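Local structure of GphF Dehydratase 1 (6MBF) at residues 38-43 and 162-167; 47-52 and 85-90. The protein probably catalyses dehydration of polyketide intermediates in gephyronic acid biosynthesis and, as an enoyl-isomerase, shifts the resulting double bond. All blocks are in the same frame, centred on the assembly; numbering follows the deposited sequence.

Interaction 1 (38-43 and 162-167); sequences LGEHWV and YGPRLR
E40 leaves its backbone with CG anti to the carbonyl carbon (chi1 -65°) and bends at chi2, whereas R165 runs extended from CG to NE, and the two side chains cross at about a right angle. E40 OE1 takes the backbone N-H of R165 on its syn side, somewhat out of the carboxylate plane but nearly straight (2.9 Å, 169°), and E40 OE2 makes a weak, bent salt bridge to R165 NE (3.3 Å) at the guanidinium edge. A side chain on G163 would run into E40 OE1. The backbone adds a bond from G163 N to E40 O (2.8 Å). A chi1 of 174° puts H41 CG anti to the backbone N; CD2 then lies above one face of Y162, toward its rim, 3.7 Å from Y162 CE1. An alanine at E40 would probably leave the R165 amide without its acceptor and that backbone less firmly held. The bridge joins the two hot-dog regions of a probable double hot-dog dehydratase, with the H41 side chain near a bound magnesium ion. Outside it, R165 NH1 pairs with E188 and E189, H41 ND1 bonds V48 O of strand 46-48, and Y162 OH reaches D204 of helix 200-214.

Interaction 2 (47-52 and 85-90); sequences IVVLGV and LVLRAG
Antiparallel strand pairing joins I47, V48 and V49 to L85, V86 and L87, placing the short, weakly bonded strand 86-87 at the edge of a small three-stranded sheet beside strand 46-48. Two backbone bonds frame the pairing: V49 N donates almost straight to L85 O (2.9 Å, 174°), and L87 N donates to I47 O (2.9 Å) at a more bent angle. Between them V48 and V86 form a non-hydrogen-bonded pair, their CA atoms 4.7 Å apart. Beyond each bond a water takes over. One accepts from I47 N and donates to L87 O, and the other accepts from L85 N and donates to V49 O, so that the diverging backbones remain linked. Polyketide synthase dehydratases have a double hot-dog fold, and this little sheet is separate from the long strands of that fold. V49 CG2, anti to its carbonyl carbon, is the meeting point for two leucines, touching both L85 CG (3.8 Å) and L87 CD1 (3.7 Å). Y54 of helix 52-65 packs against V49 and L85. I47, more extensively buried by the contact than V49, shares one face of the sheet with L87, their side chains crossing at about a right angle, and its CD1 extends to A89 CB (3.9 Å). On the other face V48 CG2 approaches V86 CG2 more loosely, at 4.4 Å.

Overall arrangement
Strand 46-48 of interaction 2 follows strand 42-43 of interaction 1 in the chain and lies beside it in the same small sheet, so the two contacts, about 10 Å apart between centres, meet directly. L38 O packs on I47 CG2, and L50 CD2 on H41 and Y162. Both are partly buried and bury almost equal surface, but their chemistry differs. Interaction 1 joins segments far apart in the sequence, from the two dehydratase family regions, through a charged carboxylate, a backbone bridge and aromatic rings, with the side chain of H41 about 4 Å from a bound magnesium ion. Interaction 2 lies within the first of these regions and relies on strand bonds, waters and aliphatic groups, running from buried V49 to exposed A89.

Interaction 1 (38-43 and 162-167)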
loop_
_atom_site.group_PDB
_atom_site.type_symbol
_atom_site.label_atom_id
_atom_site.label_comp_id
_atom_site.label_asym_id
_atom_site.label_seq_id
_atom_site.Cartn_x
_atom_site.Cartn_y
_atom_site.Cartn_z
ATOM N N LEU A 38 -8.472 7.713 -2.799
ATOM C CA LEU A 38 -7.434 8.734 -2.875
ATOM C C LEU A 38 -7.846 10.043 -2.218
ATOM O O LEU A 38 -6.981 10.891 -1.987
ATOM C CB LEU A 38 -7.046 9.009 -4.331
ATOM C CG LEU A 38 -6.357 7.885 -5.116
ATOM C CD1 LEU A 38 -5.946 8.422 -6.476
ATOM C CD2 LEU A 38 -5.153 7.328 -4.359
ATOM N N GLY A 39 -9.129 10.238 -1.922
ATOM C CA GLY A 39 -9.576 11.411 -1.202
ATOM C C GLY A 39 -9.892 11.163 0.255
ATOM O O GLY A 39 -10.497 12.032 0.897
ATOM N N GLU A 40 -9.504 10.009 0.811
ATOM C CA GLU A 40 -9.908 9.666 2.168
ATOM C C GLU A 40 -8.726 9.419 3.104
ATOM O O GLU A 40 -8.906 8.826 4.166
ATOM C CB GLU A 40 -10.848 8.461 2.141
ATOM C CG GLU A 40 -12.148 8.798 1.422
ATOM C CD GLU A 40 -13.373 8.187 2.065
ATOM O OE1 GLU A 40 -13.227 7.450 3.062
ATOM O OE2 GLU A 40 -14.484 8.438 1.554
ATOM N N HIS A 41 -7.530 9.889 2.751
ATOM C CA HIS A 41 -6.397 9.853 3.663
ATOM C C HIS A 41 -5.746 11.225 3.729
ATOM O O HIS A 41 -5.363 11.783 2.694
ATOM C CB HIS A 41 -5.366 8.805 3.245
ATOM C CG HIS A 41 -4.122 8.832 4.079
ATOM N ND1 HIS A 41 -2.901 9.228 3.574
ATOM C CD2 HIS A 41 -3.915 8.540 5.385
ATOM C CE1 HIS A 41 -1.991 9.165 4.530
ATOM N NE2 HIS A 41 -2.575 8.741 5.637
ATOM N N TRP A 42 -5.580 11.741 4.947
ATOM C CA TRP A 42 -5.016 13.062 5.169
ATOM C C TRP A 42 -3.857 12.995 6.153
ATOM O O TRP A 42 -3.812 12.130 7.033
ATOM C CB TRP A 42 -6.074 14.053 5.701
ATOM C CG TRP A 42 -7.345 13.987 4.949
ATOM C CD1 TRP A 42 -7.655 14.657 3.800
ATOM C CD2 TRP A 42 -8.494 13.200 5.280
ATOM N NE1 TRP A 42 -8.928 14.333 3.395
ATOM C CE2 TRP A 42 -9.464 13.441 4.288
ATOM C CE3 TRP A 42 -8.800 12.321 6.324
ATOM C CZ2 TRP A 42 -10.717 12.831 4.309
ATOM C CZ3 TRP A 42 -10.044 11.721 6.344
ATOM C CH2 TRP A 42 -10.986 11.976 5.340
ATOM N N VAL A 43 -2.914 13.918 5.980
ATOM C CA VAL A 43 -1.869 14.192 6.960
ATOM C C VAL A 43 -1.728 15.706 7.048
ATOM O O VAL A 43 -1.545 16.378 6.025
ATOM C CB VAL A 43 -0.515 13.547 6.592
ATOM C CG1 VAL A 43 0.479 13.723 7.733
ATOM C CG2 VAL A 43 -0.673 12.057 6.253
ATOM N N TYR A 162 -8.042 9.251 8.320
ATOM C CA TYR A 162 -8.661 8.222 7.498
ATOM C C TYR A 162 -10.165 8.408 7.466
ATOM O O TYR A 162 -10.785 8.609 8.516
ATOM C CB TYR A 162 -8.352 6.833 8.048
ATOM C CG TYR A 162 -7.010 6.259 7.663
ATOM C CD1 TYR A 162 -6.756 5.855 6.350
ATOM C CD2 TYR A 162 -6.025 6.046 8.624
ATOM C CE1 TYR A 162 -5.535 5.294 5.995
ATOM C CE2 TYR A 162 -4.799 5.483 8.280
ATOM C CZ TYR A 162 -4.562 5.099 6.966
ATOM O OH TYR A 162 -3.345 4.527 6.635
ATOM N N GLY A 163 -10.745 8.305 6.274
ATOM C CA GLY A 163 -12.178 8.351 6.112
ATOM C C GLY A 163 -12.832 6.982 6.147
ATOM O O GLY A 163 -12.176 5.946 6.333
ATOM N N PRO A 164 -14.156 6.954 5.951
ATOM C CA PRO A 164 -14.918 5.715 6.185
ATOM C C PRO A 164 -14.657 4.598 5.192
ATOM O O PRO A 164 -15.058 3.460 5.469
ATOM C CB PRO A 164 -16.381 6.176 6.105
ATOM C CG PRO A 164 -16.342 7.463 5.346
ATOM C CD PRO A 164 -15.031 8.106 5.663
ATOM N N ARG A 165 -14.036 4.867 4.044
ATOM C CA ARG A 165 -13.670 3.783 3.141
ATOM C C ARG A 165 -12.440 3.022 3.609
ATOM O O ARG A 165 -12.149 1.953 3.056
ATOM C CB ARG A 165 -13.404 4.317 1.735
ATOM C CG ARG A 165 -14.574 5.060 1.108
ATOM C CD ARG A 165 -14.149 5.658 -0.214
ATOM N NE ARG A 165 -15.243 6.372 -0.856
ATOM C CZ ARG A 165 -16.055 5.834 -1.758
ATOM N NH1 ARG A 165 -15.888 4.573 -2.128
ATOM N NH2 ARG A 165 -17.027 6.561 -2.295
ATOM N N LEU A 166 -11.725 3.547 4.605
ATOM C CA LEU A 166 -10.445 2.990 5.028
ATOM C C LEU A 166 -10.482 2.576 6.499
ATOM O O LEU A 166 -9.568 2.886 7.274
ATOM C CB LEU A 166 -9.334 4.009 4.752
ATOM C CG LEU A 166 -9.210 4.383 3.268
ATOM C CD1 LEU A 166 -8.264 5.544 3.058
ATOM C CD2 LEU A 166 -8.762 3.165 2.451
ATOM N N ARG A 167 -11.550 1.868 6.890
ATOM C CA ARG A 167 -11.702 1.323 8.240
ATOM C C ARG A 167 -12.116 -0.140 8.100
ATOM O O ARG A 167 -13.222 -0.533 8.484
ATOM C CB ARG A 167 -12.725 2.137 9.047
ATOM C CG ARG A 167 -12.330 3.611 9.178
ATOM C CD ARG A 167 -13.438 4.450 9.793
ATOM N NE ARG A 167 -13.052 5.855 9.752
ATOM C CZ ARG A 167 -13.897 6.879 9.657
ATOM N NH1 ARG A 167 -15.213 6.671 9.621
ATOM N NH2 ARG A 167 -13.417 8.118 9.603
#

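Interaction 2 (47-52 and 85-90)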
loop_
_atom_site.group_PDB
_atom_site.type_symbol
_atom_site.label_atom_id
_atom_site.label_comp_id
_atom_site.label_asym_id
_atom_site.label_seq_id
_atom_site.Cartn_x
_atom_site.Cartn_y
_atom_site.Cartn_z
ATOM N N ILE A 47 -4.600 16.223 1.595
ATOM C CA ILE A 47 -4.894 14.916 1.016
ATOM C C ILE A 47 -3.586 14.305 0.531
ATOM O O ILE A 47 -2.919 14.867 -0.343
ATOM C CB ILE A 47 -5.897 15.035 -0.138
ATOM C CG1 ILE A 47 -7.174 15.738 0.317
ATOM C CG2 ILE A 47 -6.204 13.644 -0.711
ATOM C CD1 ILE A 47 -8.020 16.255 -0.838
ATOM N N VAL A 48 -3.215 13.153 1.091
ATOM C CA VAL A 48 -1.938 12.506 0.789
ATOM C C VAL A 48 -2.213 11.105 0.251
ATOM O O VAL A 48 -2.844 10.284 0.928
ATOM C CB VAL A 48 -1.022 12.436 2.025
ATOM C CG1 VAL A 48 0.257 11.669 1.694
ATOM C CG2 VAL A 48 -0.690 13.826 2.549
ATOM N N VAL A 49 -1.736 10.833 -0.962
ATOM C CA VAL A 49 -1.933 9.521 -1.570
ATOM C C VAL A 49 -1.226 8.464 -0.731
ATOM O O VAL A 49 -0.040 8.597 -0.412
ATOM C CB VAL A 49 -1.425 9.549 -3.020
ATOM C CG1 VAL A 49 -1.286 8.130 -3.607
ATOM C CG2 VAL A 49 -2.340 10.445 -3.873
ATOM N N LEU A 50 -1.962 7.414 -0.358
ATOM C CA LEU A 50 -1.386 6.334 0.436
ATOM C C LEU A 50 -0.269 5.629 -0.330
ATOM O O LEU A 50 -0.386 5.368 -1.529
ATOM C CB LEU A 50 -2.468 5.317 0.809
ATOM C CG LEU A 50 -3.499 5.658 1.885
ATOM C CD1 LEU A 50 -4.539 4.552 1.934
ATOM C CD2 LEU A 50 -2.803 5.799 3.226
ATOM N N GLY A 51 0.819 5.315 0.380
ATOM C CA GLY A 51 1.934 4.597 -0.225
ATOM C C GLY A 51 1.572 3.253 -0.831
ATOM O O GLY A 51 2.229 2.800 -1.773
ATOM N N VAL A 52 0.529 2.591 -0.313
ATOM C CA VAL A 52 0.112 1.322 -0.901
ATOM C C VAL A 52 -0.306 1.493 -2.355
ATOM O O VAL A 52 -0.259 0.529 -3.124
ATOM C CB VAL A 52 -1.023 0.655 -0.081
ATOM C CG1 VAL A 52 -0.480 0.072 1.221
ATOM C CG2 VAL A 52 -2.185 1.632 0.177
ATOM N N LEU A 85 2.681 12.398 -2.512
ATOM C CA LEU A 85 1.841 12.995 -3.537
ATOM C C LEU A 85 0.663 13.653 -2.823
ATOM O O LEU A 85 -0.209 12.969 -2.271
ATOM C CB LEU A 85 1.384 11.955 -4.560
ATOM C CG LEU A 85 0.365 12.431 -5.606
ATOM C CD1 LEU A 85 0.813 13.737 -6.234
ATOM C CD2 LEU A 85 0.158 11.364 -6.679
ATOM N N VAL A 86 0.664 14.973 -2.800
ATOM C CA VAL A 86 -0.426 15.733 -2.207
ATOM C C VAL A 86 -1.390 16.096 -3.318
ATOM O O VAL A 86 -0.985 16.669 -4.337
ATOM C CB VAL A 86 0.098 16.992 -1.501
ATOM C CG1 VAL A 86 -1.058 17.799 -0.941
ATOM C CG2 VAL A 86 1.102 16.624 -0.410
ATOM N N LEU A 87 -2.659 15.745 -3.136
ATOM C CA LEU A 87 -3.724 16.119 -4.052
ATOM C C LEU A 87 -4.496 17.298 -3.479
ATOM O O LEU A 87 -4.771 17.346 -2.277
ATOM C CB LEU A 87 -4.691 14.953 -4.283
ATOM C CG LEU A 87 -4.097 13.683 -4.901
ATOM C CD1 LEU A 87 -5.154 12.584 -4.874
ATOM C CD2 LEU A 87 -3.580 13.934 -6.328
ATOM N N ARG A 88 -4.851 18.250 -4.336
ATOM C CA ARG A 88 -5.880 19.217 -3.974
ATOM C C ARG A 88 -7.232 18.658 -4.402
ATOM O O ARG A 88 -7.381 18.183 -5.532
ATOM C CB ARG A 88 -5.639 20.576 -4.631
ATOM C CG ARG A 88 -4.214 21.065 -4.570
ATOM C CD ARG A 88 -3.684 21.247 -3.155
ATOM N NE ARG A 88 -2.309 21.759 -3.199
ATOM C CZ ARG A 88 -1.491 21.809 -2.151
ATOM N NH1 ARG A 88 -1.897 21.383 -0.964
ATOM N NH2 ARG A 88 -0.255 22.277 -2.292
ATOM N N ALA A 89 -8.201 18.695 -3.489
ATOM C CA ALA A 89 -9.515 18.088 -3.693
ATOM C C ALA A 89 -10.063 18.370 -5.083
ATOM O O ALA A 89 -10.185 19.530 -5.493
ATOM C CB ALA A 89 -10.488 18.608 -2.636
ATOM N N GLY A 90 -10.355 17.299 -5.826
ATOM C CA GLY A 90 -10.960 17.417 -7.136
ATOM C C GLY A 90 -10.033 17.796 -8.275
ATOM O O GLY A 90 -10.436 17.665 -9.438
HETATM O O HOH W 1 -4.651 18.622 0.047
HETATM O O HOH W 2 2.222 9.684 -1.376
#